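Local structure of uridylate kinase (Bacillus anthracis, 2JJX) at residues P11-A23 against A157-Q170. The protein catalyses, as a UMP kinase, the transfer of a phosphate from ATP to UMP in pyrimidine nucleotide biosynthesis, and binds ATP at a probable allosteric site. Residues are numbered along the deposited sequence; the frame is centred on the assembly and turned at random.
Sequences PYKRVLIKLSGGA and AIEMNSDAILVAKQ
Strands 14-19 and 164-169 run parallel as neighbours in the central sheet of the amino acid kinase fold, and helix 150-160 leads through a Schellman motif at Asn161, which has positive phi, into the second. Leu16 and Lys18 each give N and O to the other strand, in the staggered pattern of a parallel pair: Leu16 N bonds to Ala164 O (3.2 Å), Leu166 N to Leu16 O (2.9 Å), Lys18 N to Leu166 O and Ala168 N to Lys18 O. Branched apolar residues suit both faces of this buried pair. On one, Leu166 CD1 lies 3.8 Å from Val15 CG1 and also meets Ile17 CG1. On the other, Leu16 CG, anti to the backbone N (chi1 -177°), lies beside Ala157, whose small side chain is consistent with the close approach of the helix's last turn, and Leu16 CD1 reaches Ile165 CG1. Asp163 has a carboxylate short enough for OD2 to accept Lys13 N at 2.8 Å through the anti lone pair, and Arg14 N weakly, while its own N donates to Arg14 O. Ala164 CB sits 3.7 Å from the Tyr12 ring centroid, squarely over one face, a CH-pi contact; Tyr12 OH bonds to His221. Arg14 NE donates to Met160 O, though the modelled separation is doubtfully short. The buried guanidinium's charge is answered by Glu53 and Asp131, which its NH1 meets in salt bridges.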
ATOM      1  N   PRO A  11       4.344 -39.873  12.805  1.00 87.70           N
ATOM      2  CA  PRO A  11       4.610 -38.681  13.617  1.00 86.60           C
ATOM      3  C   PRO A  11       4.973 -37.520  12.684  1.00 90.61           C
ATOM      4  O   PRO A  11       5.818 -37.654  11.789  1.00 93.43           O
ATOM      5  CB  PRO A  11       5.819 -39.102  14.457  1.00 86.76           C
ATOM      6  CG  PRO A  11       6.572 -40.015  13.544  1.00 92.33           C
ATOM      7  CD  PRO A  11       5.570 -40.671  12.608  1.00 89.25           C
ATOM      8  N   TYR A  12       4.262 -36.407  12.821  1.00 72.15           N
ATOM      9  CA  TYR A  12       4.513 -35.269  11.948  1.00 60.53           C
ATOM     10  C   TYR A  12       5.262 -34.188  12.706  1.00 55.97           C
ATOM     11  O   TYR A  12       5.007 -33.941  13.882  1.00 59.11           O
ATOM     12  CB  TYR A  12       3.190 -34.719  11.435  1.00 55.23           C
ATOM     13  CG  TYR A  12       2.268 -35.781  10.896  1.00 46.24           C
ATOM     14  CD1 TYR A  12       2.573 -36.433   9.702  1.00 49.28           C
ATOM     15  CD2 TYR A  12       1.009 -35.993  11.457  1.00 43.38           C
ATOM     16  CE1 TYR A  12       1.685 -37.342   9.119  1.00 45.28           C
ATOM     17  CE2 TYR A  12       0.102 -36.893  10.877  1.00 43.48           C
ATOM     18  CZ  TYR A  12       0.458 -37.570   9.714  1.00 53.09           C
ATOM     19  OH  TYR A  12      -0.398 -38.478   9.134  1.00 50.17           O
ATOM     20  N   LYS A  13       6.139 -33.489  12.008  1.00 44.54           N
ATOM     21  CA  LYS A  13       6.852 -32.374  12.613  1.00 46.18           C
ATOM     22  C   LYS A  13       6.090 -31.061  12.403  1.00 52.23           C
ATOM     23  O   LYS A  13       6.136 -30.191  13.273  1.00 57.83           O
ATOM     24  CB  LYS A  13       8.263 -32.231  12.038  1.00 49.95           C
ATOM     25  CG  LYS A  13       9.056 -33.515  11.929  1.00 88.19           C
ATOM     26  CD  LYS A  13      10.546 -33.227  11.951  1.00101.70           C
ATOM     27  CE  LYS A  13      11.174 -33.623  13.277  1.00100.60           C
ATOM     28  NZ  LYS A  13      12.641 -33.821  13.123  1.00111.32           N
ATOM     29  N   ARG A  14       5.453 -30.904  11.234  1.00 38.40           N
ATOM     30  CA  ARG A  14       4.718 -29.687  10.858  1.00 35.31           C
ATOM     31  C   ARG A  14       3.300 -30.022  10.451  1.00 41.77           C
ATOM     32  O   ARG A  14       3.060 -30.926   9.663  1.00 40.18           O
ATOM     33  CB  ARG A  14       5.389 -28.985   9.679  1.00 38.32           C
ATOM     34  CG  ARG A  14       5.889 -27.586   9.973  1.00 47.56           C
ATOM     35  CD  ARG A  14       5.261 -26.571   9.054  1.00 45.73           C
ATOM     36  NE  ARG A  14       6.201 -25.965   8.108  1.00 71.53           N
ATOM     37  CZ  ARG A  14       7.460 -25.629   8.379  1.00 51.30           C
ATOM     38  NH1 ARG A  14       7.998 -25.877   9.562  1.00 41.92           N
ATOM     39  NH2 ARG A  14       8.200 -25.067   7.437  1.00 44.09           N
ATOM     40  N   VAL A  15       2.363 -29.200  10.892  1.00 44.67           N
ATOM     41  CA  VAL A  15       0.951 -29.506  10.703  1.00 38.42           C
ATOM     42  C   VAL A  15       0.040 -28.276  10.523  1.00 36.10           C
ATOM     43  O   VAL A  15       0.239 -27.249  11.140  1.00 40.54           O
ATOM     44  CB  VAL A  15       0.528 -30.336  11.921  1.00 34.21           C
ATOM     45  CG1 VAL A  15      -0.495 -29.607  12.766  1.00 32.60           C
ATOM     46  CG2 VAL A  15       0.119 -31.743  11.511  1.00 32.76           C
ATOM     47  N   LEU A  16      -0.990 -28.396   9.700  1.00 29.30           N
ATOM     48  CA  LEU A  16      -1.952 -27.308   9.498  1.00 30.28           C
ATOM     49  C   LEU A  16      -3.265 -27.766  10.066  1.00 36.61           C
ATOM     50  O   LEU A  16      -3.786 -28.794   9.658  1.00 36.02           O
ATOM     51  CB  LEU A  16      -2.176 -27.017   8.004  1.00 31.78           C
ATOM     52  CG  LEU A  16      -3.091 -25.885   7.502  1.00 33.81           C
ATOM     53  CD1 LEU A  16      -4.536 -25.989   7.960  1.00 34.79           C
ATOM     54  CD2 LEU A  16      -2.513 -24.498   7.750  1.00 34.06           C
ATOM     55  N   ILE A  17      -3.815 -26.986  10.984  1.00 34.24           N
ATOM     56  CA  ILE A  17      -5.106 -27.322  11.542  1.00 29.81           C
ATOM     57  C   ILE A  17      -6.229 -26.500  10.924  1.00 37.10           C
ATOM     58  O   ILE A  17      -6.217 -25.282  10.973  1.00 33.75           O
ATOM     59  CB  ILE A  17      -5.137 -27.209  13.031  1.00 28.64           C
ATOM     60  CG1 ILE A  17      -4.106 -28.145  13.652  1.00 32.05           C
ATOM     61  CG2 ILE A  17      -6.533 -27.520  13.512  1.00 19.94           C
ATOM     62  CD1 ILE A  17      -3.737 -27.775  15.100  1.00 37.86           C
ATOM     63  N   LYS A  18      -7.211 -27.178  10.342  1.00 36.65           N
ATOM     64  CA  LYS A  18      -8.337 -26.475   9.767  1.00 38.28           C
ATOM     65  C   LYS A  18      -9.510 -26.620  10.722  1.00 47.55           C
ATOM     66  O   LYS A  18      -9.916 -27.737  11.077  1.00 43.12           O
ATOM     67  CB  LYS A  18      -8.672 -27.001   8.366  1.00 38.59           C
ATOM     68  CG  LYS A  18     -10.153 -27.111   8.076  1.00 54.23           C
ATOM     69  CD  LYS A  18     -10.591 -26.012   7.138  1.00 62.87           C
ATOM     70  CE  LYS A  18     -11.919 -26.388   6.487  1.00 69.99           C
ATOM     71  NZ  LYS A  18     -13.098 -26.295   7.422  1.00 89.66           N
ATOM     72  N   LEU A  19      -9.969 -25.457  11.183  1.00 44.61           N
ATOM     73  CA  LEU A  19     -11.038 -25.297  12.154  1.00 43.37           C
ATOM     74  C   LEU A  19     -12.155 -24.486  11.507  1.00 48.51           C
ATOM     75  O   LEU A  19     -11.914 -23.400  10.977  1.00 49.88           O
ATOM     76  CB  LEU A  19     -10.502 -24.425  13.293  1.00 45.68           C
ATOM     77  CG  LEU A  19     -10.251 -24.922  14.711  1.00 50.95           C
ATOM     78  CD1 LEU A  19     -11.126 -26.130  14.942  1.00 54.43           C
ATOM     79  CD2 LEU A  19      -8.786 -25.266  14.843  1.00 58.51           C
ATOM     80  N   SER A  20     -13.391 -24.944  11.646  1.00 47.20           N
ATOM     81  CA  SER A  20     -14.530 -24.191  11.140  1.00 50.85           C
ATOM     82  C   SER A  20     -14.883 -23.137  12.175  1.00 56.15           C
ATOM     83  O   SER A  20     -14.659 -23.333  13.362  1.00 55.72           O
ATOM     84  CB  SER A  20     -15.745 -25.108  10.873  1.00 60.05           C
ATOM     85  OG  SER A  20     -16.304 -24.881   9.579  1.00 96.69           O
ATOM     86  N   GLY A  21     -15.438 -22.021  11.721  1.00 53.82           N
ATOM     87  CA  GLY A  21     -15.880 -20.957  12.598  1.00 54.06           C
ATOM     88  C   GLY A  21     -16.932 -21.414  13.583  1.00 55.20           C
ATOM     89  O   GLY A  21     -16.990 -20.948  14.706  1.00 55.82           O
ATOM     90  N   GLY A  22     -17.744 -22.370  13.175  1.00 48.98           N
ATOM     91  CA  GLY A  22     -18.801 -22.910  14.007  1.00 52.93           C
ATOM     92  C   GLY A  22     -18.338 -23.559  15.302  1.00 65.09           C
ATOM     93  O   GLY A  22     -19.103 -23.717  16.250  1.00 69.47           O
ATOM     94  N   ALA A  23     -17.081 -23.982  15.335  1.00 59.88           N
ATOM     95  CA  ALA A  23     -16.534 -24.628  16.518  1.00 61.15           C
ATOM     96  C   ALA A  23     -16.245 -23.618  17.624  1.00 64.65           C
ATOM     97  O   ALA A  23     -15.941 -24.013  18.748  1.00 65.82           O
ATOM     98  CB  ALA A  23     -15.250 -25.382  16.177  1.00 63.41           C
ATOM     99  N   ALA A 157      -1.190 -25.131   3.717  1.00 29.50           N
ATOM    100  CA  ALA A 157      -0.475 -26.298   4.255  1.00 29.69           C
ATOM    101  C   ALA A 157       0.714 -26.611   3.338  1.00 38.57           C
ATOM    102  O   ALA A 157       1.855 -26.631   3.783  1.00 42.81           O
ATOM    103  CB  ALA A 157      -1.422 -27.547   4.386  1.00 25.56           C
ATOM    104  N   ILE A 158       0.442 -26.798   2.048  1.00 26.80           N
ATOM    105  CA  ILE A 158       1.486 -27.096   1.064  1.00 24.21           C
ATOM    106  C   ILE A 158       2.551 -25.995   1.056  1.00 36.66           C
ATOM    107  O   ILE A 158       3.744 -26.256   1.185  1.00 38.27           O
ATOM    108  CB  ILE A 158       0.929 -27.398  -0.339  1.00 25.48           C
ATOM    109  CG1 ILE A 158      -0.054 -28.573  -0.338  1.00 23.44           C
ATOM    110  CG2 ILE A 158       2.033 -27.623  -1.349  1.00 18.85           C
ATOM    111  CD1 ILE A 158      -0.974 -28.558  -1.529  1.00 39.82           C
ATOM    112  N   GLU A 159       2.115 -24.745   0.971  1.00 41.70           N
ATOM    113  CA  GLU A 159       3.040 -23.604   0.967  1.00 41.09           C
ATOM    114  C   GLU A 159       3.982 -23.666   2.181  1.00 42.01           C
ATOM    115  O   GLU A 159       5.117 -23.186   2.144  1.00 42.63           O
ATOM    116  CB  GLU A 159       2.239 -22.297   1.049  1.00 40.68           C
ATOM    117  CG  GLU A 159       1.895 -21.648  -0.281  1.00 42.19           C
ATOM    118  CD  GLU A 159       1.052 -20.380  -0.102  1.00 78.66           C
ATOM    119  OE1 GLU A 159      -0.036 -20.467   0.505  1.00 67.73           O
ATOM    120  OE2 GLU A 159       1.454 -19.290  -0.570  1.00 69.91           O
ATOM    121  N   MET A 160       3.474 -24.189   3.286  1.00 29.45           N
ATOM    122  CA  MET A 160       4.215 -24.168   4.525  1.00 29.86           C
ATOM    123  C   MET A 160       5.036 -25.444   4.723  1.00 35.42           C
ATOM    124  O   MET A 160       5.804 -25.553   5.678  1.00 30.36           O
ATOM    125  CB  MET A 160       3.246 -23.900   5.687  1.00 31.44           C
ATOM    126  CG  MET A 160       3.826 -23.056   6.800  1.00 28.73           C
ATOM    127  SD  MET A 160       3.863 -21.306   6.493  1.00 25.76           S
ATOM    128  CE  MET A 160       4.207 -21.180   4.822  1.00 25.06           C
ATOM    129  N   ASN A 161       4.939 -26.352   3.757  1.00 35.98           N
ATOM    130  CA  ASN A 161       5.717 -27.592   3.746  1.00 36.60           C
ATOM    131  C   ASN A 161       5.207 -28.406   4.909  1.00 39.12           C
ATOM    132  O   ASN A 161       5.987 -28.947   5.688  1.00 37.94           O
ATOM    133  CB  ASN A 161       7.203 -27.349   3.989  1.00 47.88           C
ATOM    134  CG  ASN A 161       7.901 -26.660   2.833  1.00 95.95           C
ATOM    135  OD1 ASN A 161       7.279 -26.270   1.848  1.00 71.73           O
ATOM    136  ND2 ASN A 161       9.198 -26.424   2.996  1.00 99.64           N
ATOM    137  N   SER A 162       3.895 -28.386   5.093  1.00 40.24           N
ATOM    138  CA  SER A 162       3.293 -29.139   6.180  1.00 39.88           C
ATOM    139  C   SER A 162       3.362 -30.641   5.924  1.00 45.99           C
ATOM    140  O   SER A 162       3.514 -31.073   4.792  1.00 47.13           O
ATOM    141  CB  SER A 162       1.868 -28.656   6.419  1.00 36.83           C
ATOM    142  OG  SER A 162       1.933 -27.304   6.843  1.00 49.96           O
ATOM    143  N   ASP A 163       3.348 -31.429   6.991  1.00 40.34           N
ATOM    144  CA  ASP A 163       3.434 -32.878   6.870  1.00 40.33           C
ATOM    145  C   ASP A 163       2.034 -33.493   6.720  1.00 47.13           C
ATOM    146  O   ASP A 163       1.878 -34.633   6.268  1.00 50.31           O
ATOM    147  CB  ASP A 163       4.067 -33.446   8.137  1.00 45.05           C
ATOM    148  CG  ASP A 163       5.585 -33.375   8.121  1.00 61.82           C
ATOM    149  OD1 ASP A 163       6.171 -33.206   7.031  1.00 68.02           O
ATOM    150  OD2 ASP A 163       6.201 -33.557   9.191  1.00 66.28           O
ATOM    151  N   ALA A 164       1.025 -32.771   7.199  1.00 38.37           N
ATOM    152  CA  ALA A 164      -0.348 -33.247   7.180  1.00 31.99           C
ATOM    153  C   ALA A 164      -1.315 -32.084   7.426  1.00 35.50           C
ATOM    154  O   ALA A 164      -0.911 -31.043   7.927  1.00 35.37           O
ATOM    155  CB  ALA A 164      -0.529 -34.317   8.201  1.00 29.16           C
ATOM    156  N   ILE A 165      -2.577 -32.246   7.031  1.00 25.68           N
ATOM    157  CA  ILE A 165      -3.594 -31.252   7.329  1.00 23.45           C
ATOM    158  C   ILE A 165      -4.635 -31.938   8.187  1.00 35.38           C
ATOM    159  O   ILE A 165      -5.185 -32.954   7.797  1.00 39.09           O
ATOM    160  CB  ILE A 165      -4.230 -30.585   6.103  1.00 24.94           C
ATOM    161  CG1 ILE A 165      -5.191 -29.504   6.578  1.00 26.07           C
ATOM    162  CG2 ILE A 165      -5.059 -31.555   5.336  1.00 25.49           C
ATOM    163  CD1 ILE A 165      -6.122 -29.004   5.507  1.00 34.91           C
ATOM    164  N   LEU A 166      -4.832 -31.451   9.402  1.00 34.24           N
ATOM    165  CA  LEU A 166      -5.820 -32.055  10.271  1.00 32.43           C
ATOM    166  C   LEU A 166      -7.082 -31.222  10.161  1.00 38.23           C
ATOM    167  O   LEU A 166      -7.077 -30.029  10.423  1.00 42.33           O
ATOM    168  CB  LEU A 166      -5.301 -32.136  11.709  1.00 31.28           C
ATOM    169  CG  LEU A 166      -3.833 -32.504  11.906  1.00 29.77           C
ATOM    170  CD1 LEU A 166      -3.410 -31.932  13.239  1.00 28.07           C
ATOM    171  CD2 LEU A 166      -3.649 -33.991  11.901  1.00 34.81           C
ATOM    172  N   VAL A 167      -8.114 -31.829   9.595  1.00 35.34           N
ATOM    173  CA  VAL A 167      -9.382 -31.158   9.412  1.00 32.98           C
ATOM    174  C   VAL A 167     -10.363 -31.532  10.521  1.00 42.49           C
ATOM    175  O   VAL A 167     -10.953 -32.617  10.540  1.00 43.86           O
ATOM    176  CB  VAL A 167      -9.907 -31.361   8.009  1.00 36.91           C
ATOM    177  CG1 VAL A 167      -8.985 -32.273   7.235  1.00 41.66           C
ATOM    178  CG2 VAL A 167     -11.331 -31.878   8.025  1.00 36.33           C
ATOM    179  N   ALA A 168     -10.395 -30.684  11.536  1.00 46.43           N
ATOM    180  CA  ALA A 168     -11.256 -30.911  12.679  1.00 50.47           C
ATOM    181  C   ALA A 168     -12.746 -30.763  12.362  1.00 67.96           C
ATOM    182  O   ALA A 168     -13.203 -29.732  11.875  1.00 72.98           O
ATOM    183  CB  ALA A 168     -10.854 -29.978  13.808  1.00 50.29           C
ATOM    184  N   LYS A 169     -13.505 -31.804  12.682  1.00 68.88           N
ATOM    185  CA  LYS A 169     -14.954 -31.819  12.497  1.00 70.93           C
ATOM    186  C   LYS A 169     -15.583 -31.824  13.888  1.00 71.49           C
ATOM    187  O   LYS A 169     -14.940 -32.224  14.873  1.00 60.42           O
ATOM    188  CB  LYS A 169     -15.392 -33.101  11.770  1.00 78.48           C
ATOM    189  CG  LYS A 169     -15.390 -33.018  10.247  1.00 77.00           C
ATOM    190  CD  LYS A 169     -15.003 -31.625   9.771  1.00 73.08           C
ATOM    191  CE  LYS A 169     -15.501 -31.368   8.351  1.00 78.70           C
ATOM    192  NZ  LYS A 169     -15.540 -32.638   7.575  1.00 75.08           N
ATOM    193  N   GLN A 170     -16.832 -31.368  13.968  1.00 75.77           N
ATOM    194  CA  GLN A 170     -17.578 -31.414  15.220  1.00 76.58           C
ATOM    195  C   GLN A 170     -18.720 -32.422  15.109  1.00 86.37           C
ATOM    196  O   GLN A 170     -19.496 -32.405  14.150  1.00 77.72           O
ATOM    197  CB  GLN A 170     -18.060 -30.032  15.715  1.00 79.80           C
ATOM    198  CG  GLN A 170     -18.309 -28.955  14.674  1.00 93.23           C
ATOM    199  CD  GLN A 170     -19.071 -27.747  15.222  1.00113.58           C
ATOM    200  OE1 GLN A 170     -18.991 -27.425  16.413  1.00105.77           O
ATOM    201  NE2 GLN A 170     -19.805 -27.062  14.339  1.00 93.93           N
TER